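Local coordinates for protein glucosamine-6-phosphate deaminase (PDB 2BKX) that is an enzyme of the glucosamine-6-phosphate isomerase/6-phosphogluconolactonase family with a Rossmann-like alpha/beta fold, found here with fructose-6-phosphate bound, at residues D108-A111 against E112-Y116; Y168-S171 against I172-P176; Y44-L47 against I48-H51. All coordinates share one frame; numbering follows the deposited sequence. Where two conformers were deposited one is given.

Contact 1 (D108-A111 against E112-Y116); sequences DLEA and ECRRY
D108 caps the start of helix 109-122, and its carbonyl O accepts from E112 N at 3.0 Å; the same i to i+4 pattern carries on through the pairs L109-C113, E110-R114 and A111-R115. The last of these, R115 N to A111 O at 2.9 Å, is also the straightest, with an N-H...O angle of 167°. Before this series begins, the first amides of the helix have no backbone acceptor within it, and D108 supplies one from its side chain. Its OD2 takes the hydrogen of A111 N at 3.1 Å in a nearly linear bond, although the donor stands well above the carboxylate plane.

Charged contacts run along the next turn. R115 NH2 forms a salt bridge of 2.8 Å with OE1 of E112, which uses its anti lone pair and stands somewhat out of the guanidinium plane. The chain of R115 folds back at chi3 (-61°), and this brings the rim of one guanidinium face over the A111 carbonyl O and NH1 to 3.7 Å from A111 CB. R114 bends in the same way, and the rim of one guanidinium face lies above A111 CA and E110 O. The other carboxylate oxygen of E112, OE2, is held by N103 N, so both ends of the carboxylate are engaged.

Water extends the network. One molecule donates to D108 O and accepts from R115 NH2 at 2.7 Å. A second donates to D108 OD1 and meets R114 NH1 at a longer 3.3 Å; each lies in the plane of its guanidinium, at the edge.

Apolar packing belongs to the inner side, where L109 and C113 rest on V154 and L180 of the sheet. Taken together, this is an aspartate N-cap starting a surface helix of an alpha/beta fold, with an i, i+3 salt bridge on its flank.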
ATOM      1  N   ASP A 108     -22.641   0.204  -6.753  1.00 15.05           N
ATOM      2  CA  ASP A 108     -22.909   0.289  -5.322  1.00 14.82           C
ATOM      3  C   ASP A 108     -21.560   0.108  -4.649  1.00 13.05           C
ATOM      4  O   ASP A 108     -21.056  -1.009  -4.495  1.00 12.79           O
ATOM      5  CB  ASP A 108     -23.888  -0.796  -4.910  1.00 14.99           C
ATOM      6  CG  ASP A 108     -24.278  -0.716  -3.439  1.00 15.83           C
ATOM      7  OD1 ASP A 108     -25.337  -1.266  -3.086  1.00 20.79           O
ATOM      8  OD2 ASP A 108     -23.542  -0.116  -2.623  1.00 17.16           O
ATOM      9  N   LEU A 109     -20.973   1.218  -4.236  1.00 12.25           N
ATOM     10  CA  LEU A 109     -19.611   1.154  -3.694  1.00 12.91           C
ATOM     11  C   LEU A 109     -19.572   0.504  -2.308  1.00 12.73           C
ATOM     12  O   LEU A 109     -18.617  -0.194  -1.977  1.00 12.29           O
ATOM     13  CB  LEU A 109     -19.028   2.540  -3.646  1.00 13.14           C
ATOM     14  CG  LEU A 109     -18.824   3.163  -5.020  1.00 14.25           C
ATOM     15  CD1 LEU A 109     -18.328   4.553  -4.775  1.00 17.81           C
ATOM     16  CD2 LEU A 109     -17.872   2.381  -5.900  1.00 15.57           C
ATOM     17  N   GLU A 110     -20.621   0.693  -1.520  1.00 14.25           N
ATOM     18  CA  GLU A 110     -20.716   0.002  -0.228  1.00 15.15           C
ATOM     19  C   GLU A 110     -20.701  -1.532  -0.381  1.00 13.34           C
ATOM     20  O   GLU A 110     -19.993  -2.269   0.354  1.00 12.10           O
ATOM     21  CB  GLU A 110     -21.991   0.456   0.490  1.00 16.97           C
ATOM     22  CG  GLU A 110     -21.830   1.769   1.210  1.00 21.85           C
ATOM     23  CD  GLU A 110     -22.934   2.033   2.267  1.00 23.95           C
ATOM     24  OE1 GLU A 110     -23.719   1.095   2.622  1.00 33.94           O
ATOM     25  OE2 GLU A 110     -23.012   3.185   2.768  1.00 34.92           O
ATOM     26  N   ALA A 111     -21.507  -2.022  -1.315  1.00 13.14           N
ATOM     27  CA  ALA A 111     -21.545  -3.436  -1.588  1.00 12.44           C
ATOM     28  C   ALA A 111     -20.220  -3.955  -2.133  1.00 11.20           C
ATOM     29  O   ALA A 111     -19.765  -5.030  -1.750  1.00 10.93           O
ATOM     30  CB  ALA A 111     -22.701  -3.788  -2.556  1.00 13.70           C
ATOM     31  N   GLU A 112     -19.576  -3.167  -2.985  1.00 10.33           N
ATOM     32  CA  GLU A 112     -18.248  -3.528  -3.473  1.00  9.58           C
ATOM     33  C   GLU A 112     -17.262  -3.704  -2.339  1.00  8.68           C
ATOM     34  O   GLU A 112     -16.477  -4.649  -2.327  1.00  8.79           O
ATOM     35  CB  GLU A 112     -17.760  -2.460  -4.460  1.00  9.64           C
ATOM     36  CG  GLU A 112     -16.327  -2.648  -4.961  1.00 10.09           C
ATOM     37  CD  GLU A 112     -16.079  -3.896  -5.756  1.00 13.36           C
ATOM     38  OE1 GLU A 112     -17.058  -4.501  -6.257  1.00 16.86           O
ATOM     39  OE2 GLU A 112     -14.870  -4.253  -5.921  1.00 14.47           O
ATOM     40  N   CYS A 113     -17.312  -2.805  -1.379  1.00  8.77           N
ATOM     41  CA  CYS A 113     -16.402  -2.888  -0.219  1.00  8.62           C
ATOM     42  C   CYS A 113     -16.653  -4.135   0.633  1.00  8.21           C
ATOM     43  O   CYS A 113     -15.719  -4.786   1.070  1.00  8.52           O
ATOM     44  CB  CYS A 113     -16.506  -1.628   0.617  1.00  9.56           C
ATOM     45  SG  CYS A 113     -15.676  -0.216  -0.156  1.00 11.22           S
ATOM     46  N   ARG A 114     -17.924  -4.486   0.841  1.00  8.93           N
ATOM     47  CA  ARG A 114     -18.261  -5.703   1.570  1.00 11.10           C
ATOM     48  C   ARG A 114     -17.760  -6.926   0.838  1.00 10.16           C
ATOM     49  O   ARG A 114     -17.161  -7.798   1.467  1.00 11.20           O
ATOM     50  CB  ARG A 114     -19.764  -5.815   1.838  1.00 11.80           C
ATOM     51  CG  ARG A 114     -20.246  -4.867   2.888  1.00 13.86           C
ATOM     52  CD  ARG A 114     -21.704  -5.108   3.310  1.00 17.94           C
ATOM     53  NE  ARG A 114     -22.624  -5.313   2.196  1.00 22.70           N
ATOM     54  CZ  ARG A 114     -23.449  -4.395   1.688  1.00 25.06           C
ATOM     55  NH1 ARG A 114     -24.220  -4.710   0.660  1.00 24.85           N
ATOM     56  NH2 ARG A 114     -23.501  -3.164   2.176  1.00 26.40           N
ATOM     57  N   ARG A 115     -17.966  -6.986  -0.478  1.00 10.54           N
ATOM     58  CA  ARG A 115     -17.477  -8.146  -1.256  1.00 11.70           C
ATOM     59  C   ARG A 115     -15.965  -8.217  -1.246  1.00  9.13           C
ATOM     60  O   ARG A 115     -15.396  -9.300  -1.195  1.00  8.96           O
ATOM     61  CB  ARG A 115     -17.936  -8.082  -2.705  1.00 12.66           C
ATOM     62  CG  ARG A 115     -19.452  -8.259  -2.919  1.00 15.73           C
ATOM     63  CD  ARG A 115     -19.820  -8.387  -4.419  1.00 18.12           C
ATOM     64  NE  ARG A 115     -19.459  -7.196  -5.209  1.00 22.63           N
ATOM     65  CZ  ARG A 115     -20.277  -6.172  -5.514  1.00 23.41           C
ATOM     66  NH1 ARG A 115     -21.555  -6.178  -5.126  1.00 23.44           N
ATOM     67  NH2 ARG A 115     -19.820  -5.124  -6.216  1.00 19.85           N
ATOM     68  N   TYR A 116     -15.303  -7.068  -1.248  1.00  8.33           N
ATOM     69  CA  TYR A 116     -13.842  -7.060  -1.279  1.00  7.76           C
ATOM     70  C   TYR A 116     -13.300  -7.599   0.024  1.00  8.07           C
ATOM     71  O   TYR A 116     -12.348  -8.384   0.035  1.00  8.17           O
ATOM     72  CB  TYR A 116     -13.315  -5.653  -1.546  1.00  7.86           C
ATOM     73  CG  TYR A 116     -11.828  -5.620  -1.951  1.00  6.61           C
ATOM     74  CD1 TYR A 116     -11.432  -6.015  -3.196  1.00  6.81           C
ATOM     75  CD2 TYR A 116     -10.840  -5.196  -1.060  1.00  7.03           C
ATOM     76  CE1 TYR A 116     -10.112  -5.934  -3.583  1.00  6.74           C
ATOM     77  CE2 TYR A 116      -9.507  -5.142  -1.404  1.00  6.62           C
ATOM     78  CZ  TYR A 116      -9.145  -5.513  -2.689  1.00  6.31           C
ATOM     79  OH  TYR A 116      -7.835  -5.472  -3.141  1.00  7.26           O
TER
HETATM   80  O   HOH W   1     -21.673  -3.123  -6.214  0.50 15.43           O
HETATM   81  O   HOH W   2     -25.883  -2.206  -0.681  1.00 29.13           O

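Contact 2 (Y168-S171 against I172-P176); sequences YFPS and IDSVP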
ATOM      1  N   TYR A 168      -0.160  13.945  -9.738  1.00 10.19           N
ATOM      2  CA  TYR A 168      -0.407  12.897 -10.739  1.00  9.74           C
ATOM      3  C   TYR A 168      -1.551  13.166 -11.701  1.00  9.84           C
ATOM      4  O   TYR A 168      -1.758  12.375 -12.630  1.00 11.08           O
ATOM      5  CB  TYR A 168      -0.674  11.594  -9.988  1.00 10.20           C
ATOM      6  CG  TYR A 168       0.550  11.128  -9.209  1.00  9.71           C
ATOM      7  CD1 TYR A 168       0.515  10.974  -7.840  1.00 11.14           C
ATOM      8  CD2 TYR A 168       1.778  10.954  -9.839  1.00 10.78           C
ATOM      9  CE1 TYR A 168       1.612  10.558  -7.145  1.00 12.53           C
ATOM     10  CE2 TYR A 168       2.895  10.541  -9.154  1.00 13.97           C
ATOM     11  CZ  TYR A 168       2.809  10.340  -7.799  1.00 13.24           C
ATOM     12  OH  TYR A 168       3.943   9.957  -7.133  1.00 16.05           O
ATOM     13  N   PHE A 169      -2.305  14.241 -11.476  1.00 10.09           N
ATOM     14  CA  PHE A 169      -3.515  14.530 -12.242  1.00 10.58           C
ATOM     15  C   PHE A 169      -3.329  15.702 -13.187  1.00 11.27           C
ATOM     16  O   PHE A 169      -2.455  16.530 -12.961  1.00 11.25           O
ATOM     17  CB  PHE A 169      -4.673  14.785 -11.281  1.00  9.21           C
ATOM     18  CG  PHE A 169      -5.179  13.546 -10.638  1.00  9.24           C
ATOM     19  CD1 PHE A 169      -4.548  13.036  -9.516  1.00 10.51           C
ATOM     20  CD2 PHE A 169      -6.254  12.869 -11.155  1.00  9.26           C
ATOM     21  CE1 PHE A 169      -4.995  11.877  -8.930  1.00  8.67           C
ATOM     22  CE2 PHE A 169      -6.696  11.716 -10.564  1.00  8.11           C
ATOM     23  CZ  PHE A 169      -6.086  11.233  -9.453  1.00  8.19           C
ATOM     24  N   PRO A 170      -4.159  15.776 -14.227  1.00 11.54           N
ATOM     25  CA  PRO A 170      -4.063  16.917 -15.128  1.00 13.00           C
ATOM     26  C   PRO A 170      -4.345  18.233 -14.468  1.00 14.15           C
ATOM     27  O   PRO A 170      -3.831  19.257 -14.873  1.00 14.73           O
ATOM     28  CB  PRO A 170      -5.165  16.616 -16.158  1.00 13.63           C
ATOM     29  CG  PRO A 170      -5.361  15.213 -16.142  1.00 14.49           C
ATOM     30  CD  PRO A 170      -5.153  14.797 -14.691  1.00 11.97           C
ATOM     31  N   SER A 171      -5.189  18.220 -13.438  1.00 13.71           N
ATOM     32  CA  SER A 171      -5.625  19.470 -12.790  1.00 15.19           C
ATOM     33  C   SER A 171      -6.101  19.136 -11.400  1.00 14.16           C
ATOM     34  O   SER A 171      -6.407  17.995 -11.115  1.00 12.33           O
ATOM     35  CB  SER A 171      -6.801  20.078 -13.553  1.00 15.82           C
ATOM     36  OG  SER A 171      -7.904  19.184 -13.570  1.00 18.42           O
ATOM     37  N   ILE A 172      -6.176  20.137 -10.537  1.00 14.20           N
ATOM     38  CA  ILE A 172      -6.728  19.908  -9.190  1.00 15.14           C
ATOM     39  C   ILE A 172      -8.188  19.458  -9.236  1.00 15.39           C
ATOM     40  O   ILE A 172      -8.597  18.617  -8.419  1.00 15.03           O
ATOM     41  CB  ILE A 172      -6.518  21.154  -8.296  1.00 15.38           C
ATOM     42  CG1 ILE A 172      -6.824  20.839  -6.833  1.00 16.64           C
ATOM     43  CG2 ILE A 172      -7.331  22.330  -8.750  1.00 17.54           C
ATOM     44  CD1 ILE A 172      -5.924  19.728  -6.153  1.00 16.73           C
ATOM     45  N   ASP A 173      -8.935  19.943 -10.212  1.00 15.79           N
ATOM     46  CA  ASP A 173     -10.353  19.605 -10.317  1.00 17.18           C
ATOM     47  C   ASP A 173     -10.604  18.159 -10.698  1.00 16.52           C
ATOM     48  O   ASP A 173     -11.718  17.669 -10.486  1.00 18.55           O
ATOM     49  CB  ASP A 173     -11.094  20.544 -11.275  1.00 18.75           C
ATOM     50  CG  ASP A 173     -10.436  20.644 -12.609  1.00 24.56           C
ATOM     51  OD1 ASP A 173     -10.512  19.676 -13.399  1.00 31.05           O
ATOM     52  OD2 ASP A 173      -9.819  21.700 -12.878  1.00 33.11           O
ATOM     53  N   SER A 174      -9.589  17.459 -11.207  1.00 14.44           N
ATOM     54  CA  SER A 174      -9.746  16.046 -11.573  1.00 13.90           C
ATOM     55  C   SER A 174      -9.404  15.101 -10.452  1.00 12.58           C
ATOM     56  O   SER A 174      -9.635  13.924 -10.599  1.00 12.40           O
ATOM     57  CB  SER A 174      -8.868  15.607 -12.749  1.00 13.96           C
ATOM     58  OG  SER A 174      -8.225  16.657 -13.440  0.50 18.69           O
ATOM     59  N   VAL A 175      -8.810  15.596  -9.376  1.00 11.53           N
ATOM     60  CA  VAL A 175      -8.482  14.723  -8.261  1.00 10.97           C
ATOM     61  C   VAL A 175      -9.776  14.238  -7.583  1.00 10.97           C
ATOM     62  O   VAL A 175     -10.595  15.033  -7.162  1.00  9.38           O
ATOM     63  CB  VAL A 175      -7.582  15.441  -7.246  1.00 11.29           C
ATOM     64  CG1 VAL A 175      -7.238  14.503  -6.110  1.00 13.06           C
ATOM     65  CG2 VAL A 175      -6.283  15.917  -7.944  1.00 12.53           C
ATOM     66  N   PRO A 176      -9.965  12.917  -7.479  1.00  9.47           N
ATOM     67  CA  PRO A 176     -11.192  12.412  -6.866  1.00 10.10           C
ATOM     68  C   PRO A 176     -11.368  12.853  -5.410  1.00  9.67           C
ATOM     69  O   PRO A 176     -10.397  13.179  -4.726  1.00  9.86           O
ATOM     70  CB  PRO A 176     -11.030  10.897  -6.968  1.00 10.77           C
ATOM     71  CG  PRO A 176     -10.072  10.716  -8.133  1.00 11.92           C
ATOM     72  CD  PRO A 176      -9.151  11.849  -8.055  1.00 11.13           C
TER
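F169 and V175 form the tight half of this loop. The alpha carbon of V175 sits almost exactly over the centre of the F169 ring, 4.1 Å from its centroid and only 10° off the normal, a CH-pi contact. The valine's CG2 comes up beside CD1 of the phenylalanine at 3.7 Å, and the two side chains cross at about a right angle. P176 completes the grip: its CD reaches F169 CZ at 3.4 Å, approaching the ring obliquely. The phenylalanine is aimed back at these residues because its CG lies anti to the carbonyl carbon (chi1 -74°), and N78 from another loop touches it as well.

All of this occurs in the loop that joins helix 159-165 to strand 178-181, where residues 172-174 make a short 3-10 turn. Two i to i+3 backbone bonds define the turn: S174 N to S171 O at 3.2 Å, with the donor above the carbonyl plane, and V175 N to I172 O, also at 3.2 Å. R162 of the preceding helix then clamps the exit, donating to the carbonyls of both V175 and P176.

The outer side is polar and nearer solvent, held by hydrogen bonds and not by apolar packing. S171 OG donates to OD1 of the exposed D173 at 2.7 Å, meeting it from above the carboxylate plane; the serine hydroxyl can do so because it is tucked between its own backbone N and carbonyl carbon (chi1 61°). The S174 hydroxyl lies close to S171 as well, but it was modelled in two conformers, and its place in the network is doubtful.

Contact 3 (Y44-L47 against I48-H51); sequences YRQL and IRLH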
ATOM      1  N   TYR A  44       8.720  -2.086  -7.206  1.00  5.81           N
ATOM      2  CA  TYR A  44       8.208  -2.815  -8.362  1.00  6.07           C
ATOM      3  C   TYR A  44       9.248  -2.945  -9.455  1.00  6.21           C
ATOM      4  O   TYR A  44       9.400  -4.039 -10.012  1.00  6.35           O
ATOM      5  CB  TYR A  44       6.939  -2.149  -8.901  1.00  5.94           C
ATOM      6  CG  TYR A  44       5.756  -2.226  -7.953  1.00  5.41           C
ATOM      7  CD1 TYR A  44       5.346  -3.438  -7.434  1.00  6.32           C
ATOM      8  CD2 TYR A  44       5.075  -1.079  -7.521  1.00  5.26           C
ATOM      9  CE1 TYR A  44       4.292  -3.535  -6.568  1.00  6.27           C
ATOM     10  CE2 TYR A  44       4.005  -1.159  -6.613  1.00  5.28           C
ATOM     11  CZ  TYR A  44       3.624  -2.386  -6.148  1.00  4.97           C
ATOM     12  OH  TYR A  44       2.591  -2.495  -5.249  1.00  6.82           O
ATOM     13  N   ARG A  45      10.017  -1.904  -9.713  1.00  6.73           N
ATOM     14  CA  ARG A  45      11.068  -1.993 -10.715  1.00  7.63           C
ATOM     15  C   ARG A  45      12.086  -3.082 -10.322  1.00  7.27           C
ATOM     16  O   ARG A  45      12.516  -3.890 -11.183  1.00  8.82           O
ATOM     17  CB  ARG A  45      11.776  -0.659 -10.871  1.00  8.20           C
ATOM     18  CG  ARG A  45      11.073   0.372 -11.717  1.00 10.69           C
ATOM     19  CD  ARG A  45      11.961   1.526 -12.066  1.00 12.08           C
ATOM     20  NE  ARG A  45      12.337   2.319 -10.898  1.00 13.14           N
ATOM     21  CZ  ARG A  45      11.669   3.365 -10.432  1.00 15.74           C
ATOM     22  NH1 ARG A  45      10.560   3.748 -11.008  1.00 18.02           N
ATOM     23  NH2 ARG A  45      12.131   4.025  -9.387  1.00 15.85           N
ATOM     24  N   GLN A  46      12.491  -3.121  -9.050  1.00  7.83           N
ATOM     25  CA  GLN A  46      13.442  -4.119  -8.648  1.00  8.91           C
ATOM     26  C   GLN A  46      12.881  -5.526  -8.633  1.00  8.18           C
ATOM     27  O   GLN A  46      13.607  -6.454  -8.928  1.00  8.82           O
ATOM     28  CB  GLN A  46      14.184  -3.762  -7.348  1.00 10.78           C
ATOM     29  CG  GLN A  46      14.882  -2.449  -7.417  0.50 16.00           C
ATOM     30  CD  GLN A  46      15.886  -2.438  -8.579  0.50 18.90           C
ATOM     31  OE1 GLN A  46      16.790  -3.291  -8.618  0.50 17.04           O
ATOM     32  NE2 GLN A  46      15.660  -1.577  -9.577  0.50 15.34           N
ATOM     33  N   LEU A  47      11.611  -5.703  -8.267  1.00  7.96           N
ATOM     34  CA  LEU A  47      10.948  -7.021  -8.412  1.00  9.00           C
ATOM     35  C   LEU A  47      10.953  -7.556  -9.816  1.00  9.81           C
ATOM     36  O   LEU A  47      11.230  -8.742 -10.035  1.00 10.26           O
ATOM     37  CB  LEU A  47       9.479  -6.988  -7.944  1.00  9.78           C
ATOM     38  CG  LEU A  47       9.393  -7.083  -6.450  1.00  9.46           C
ATOM     39  CD1 LEU A  47       8.013  -6.707  -5.991  1.00 10.51           C
ATOM     40  CD2 LEU A  47       9.762  -8.518  -5.922  1.00 10.49           C
ATOM     41  N   ILE A  48      10.676  -6.677 -10.769  1.00  9.05           N
ATOM     42  CA  ILE A  48      10.721  -7.032 -12.173  1.00  9.97           C
ATOM     43  C   ILE A  48      12.151  -7.392 -12.569  1.00  9.25           C
ATOM     44  O   ILE A  48      12.364  -8.345 -13.310  1.00 11.32           O
ATOM     45  CB  ILE A  48      10.140  -5.918 -13.055  1.00  8.98           C
ATOM     46  CG1 ILE A  48       8.653  -5.769 -12.769  1.00 11.37           C
ATOM     47  CG2 ILE A  48      10.369  -6.220 -14.539  1.00 11.52           C
ATOM     48  CD1 ILE A  48       8.122  -4.452 -13.289  1.00 11.41           C
ATOM     49  N   ARG A  49      13.134  -6.663 -12.071  1.00  9.58           N
ATOM     50  CA  ARG A  49      14.507  -7.025 -12.351  1.00 11.21           C
ATOM     51  C   ARG A  49      14.819  -8.418 -11.860  1.00 10.58           C
ATOM     52  O   ARG A  49      15.489  -9.168 -12.573  1.00 10.60           O
ATOM     53  CB  ARG A  49      15.403  -6.013 -11.678  1.00 13.20           C
ATOM     54  CG  ARG A  49      15.714  -4.854 -12.556  1.00 21.40           C
ATOM     55  CD  ARG A  49      16.943  -5.160 -13.437  1.00 29.14           C
ATOM     56  NE  ARG A  49      17.388  -3.945 -14.090  1.00 32.72           N
ATOM     57  CZ  ARG A  49      16.955  -3.510 -15.267  1.00 35.03           C
ATOM     58  NH1 ARG A  49      16.063  -4.206 -15.975  1.00 36.38           N
ATOM     59  NH2 ARG A  49      17.422  -2.365 -15.744  1.00 35.26           N
ATOM     60  N   LEU A  50      14.398  -8.754 -10.638  1.00  9.39           N
ATOM     61  CA  LEU A  50      14.675 -10.080 -10.066  1.00  9.30           C
ATOM     62  C   LEU A  50      14.020 -11.188 -10.895  1.00 10.39           C
ATOM     63  O   LEU A  50      14.513 -12.324 -10.982  1.00  9.87           O
ATOM     64  CB  LEU A  50      14.218 -10.157  -8.612  1.00  9.60           C
ATOM     65  CG  LEU A  50      14.930  -9.262  -7.615  1.00  9.19           C
ATOM     66  CD1 LEU A  50      14.331  -9.474  -6.250  1.00  9.26           C
ATOM     67  CD2 LEU A  50      16.430  -9.469  -7.638  1.00  9.09           C
ATOM     68  N   HIS A  51      12.911 -10.847 -11.530  1.00 12.32           N
ATOM     69  CA  HIS A  51      12.250 -11.758 -12.476  1.00 13.44           C
ATOM     70  C   HIS A  51      13.250 -12.198 -13.554  1.00 14.61           C
ATOM     71  O   HIS A  51      13.265 -13.387 -13.961  1.00 15.31           O
ATOM     72  CB  HIS A  51      11.018 -11.003 -13.068  1.00 13.18           C
ATOM     73  CG  HIS A  51      10.106 -11.825 -13.928  1.00 15.02           C
ATOM     74  ND1 HIS A  51       9.632 -13.069 -13.569  1.00 16.49           N
ATOM     75  CD2 HIS A  51       9.527 -11.529 -15.118  1.00 16.47           C
ATOM     76  CE1 HIS A  51       8.815 -13.504 -14.514  1.00 17.06           C
ATOM     77  NE2 HIS A  51       8.744 -12.596 -15.463  1.00 17.47           N
TER
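Within helix 41-53, the connecting helix of a beta-alpha-beta unit, Y44 and I48 illustrate how a side chain packs against the carbonyl oxygen one turn back. I48 N donates to Y44 O at 3.0 Å, and I48 CG1 approaches that same oxygen to 3.3 Å. The isoleucine's CG1 points back toward the N-terminal end of the helix, anti to its carbonyl carbon (chi1 -66°), which also carries CD1 past Y44 O at 3.5 Å. L50 repeats the theme with a bond from its N to Q46 O at 3.0 Å and its CG 3.4 Å from that oxygen.

The unit is a parallel crossover from strand 31-34 to strand 62-69, and the helix turns its apolar side inward. L47 packs on A17 and T20 of helix 9-26 and on F88 of helix 80-89, while the ring of Y44 also meets F88 and its hydroxyl is hydrogen-bonded to A35 O.

On the exposed side, R49 CB lies 3.3 Å from Q46 O. Further along, H51 N binds L47 O at 3.1 Å with a more bent angle of 145°; its imidazole meets the ring of F58 and bonds L56 O through ND1.

The three contacts do not touch: their centres lie 25 to 32 Å apart and their nearest atoms about 10 to 11 Å. The sheet and the pocket relate them. Contact 2 leads directly into strand 178-181, on which the helix of contact 1 packs, and that strand pairs with strand 62-69, the second strand of the crossover containing contact 3. Y116, on the same helix as contact 1, also bonds N65 on strand 62-69, next to the pocket residues L66 and D67. As for bound fructose-6-phosphate, the side chains of Y44, F169 and C113 lie about 7, 10 and 13 Å from it, and contact 2 directly follows pocket residue R167.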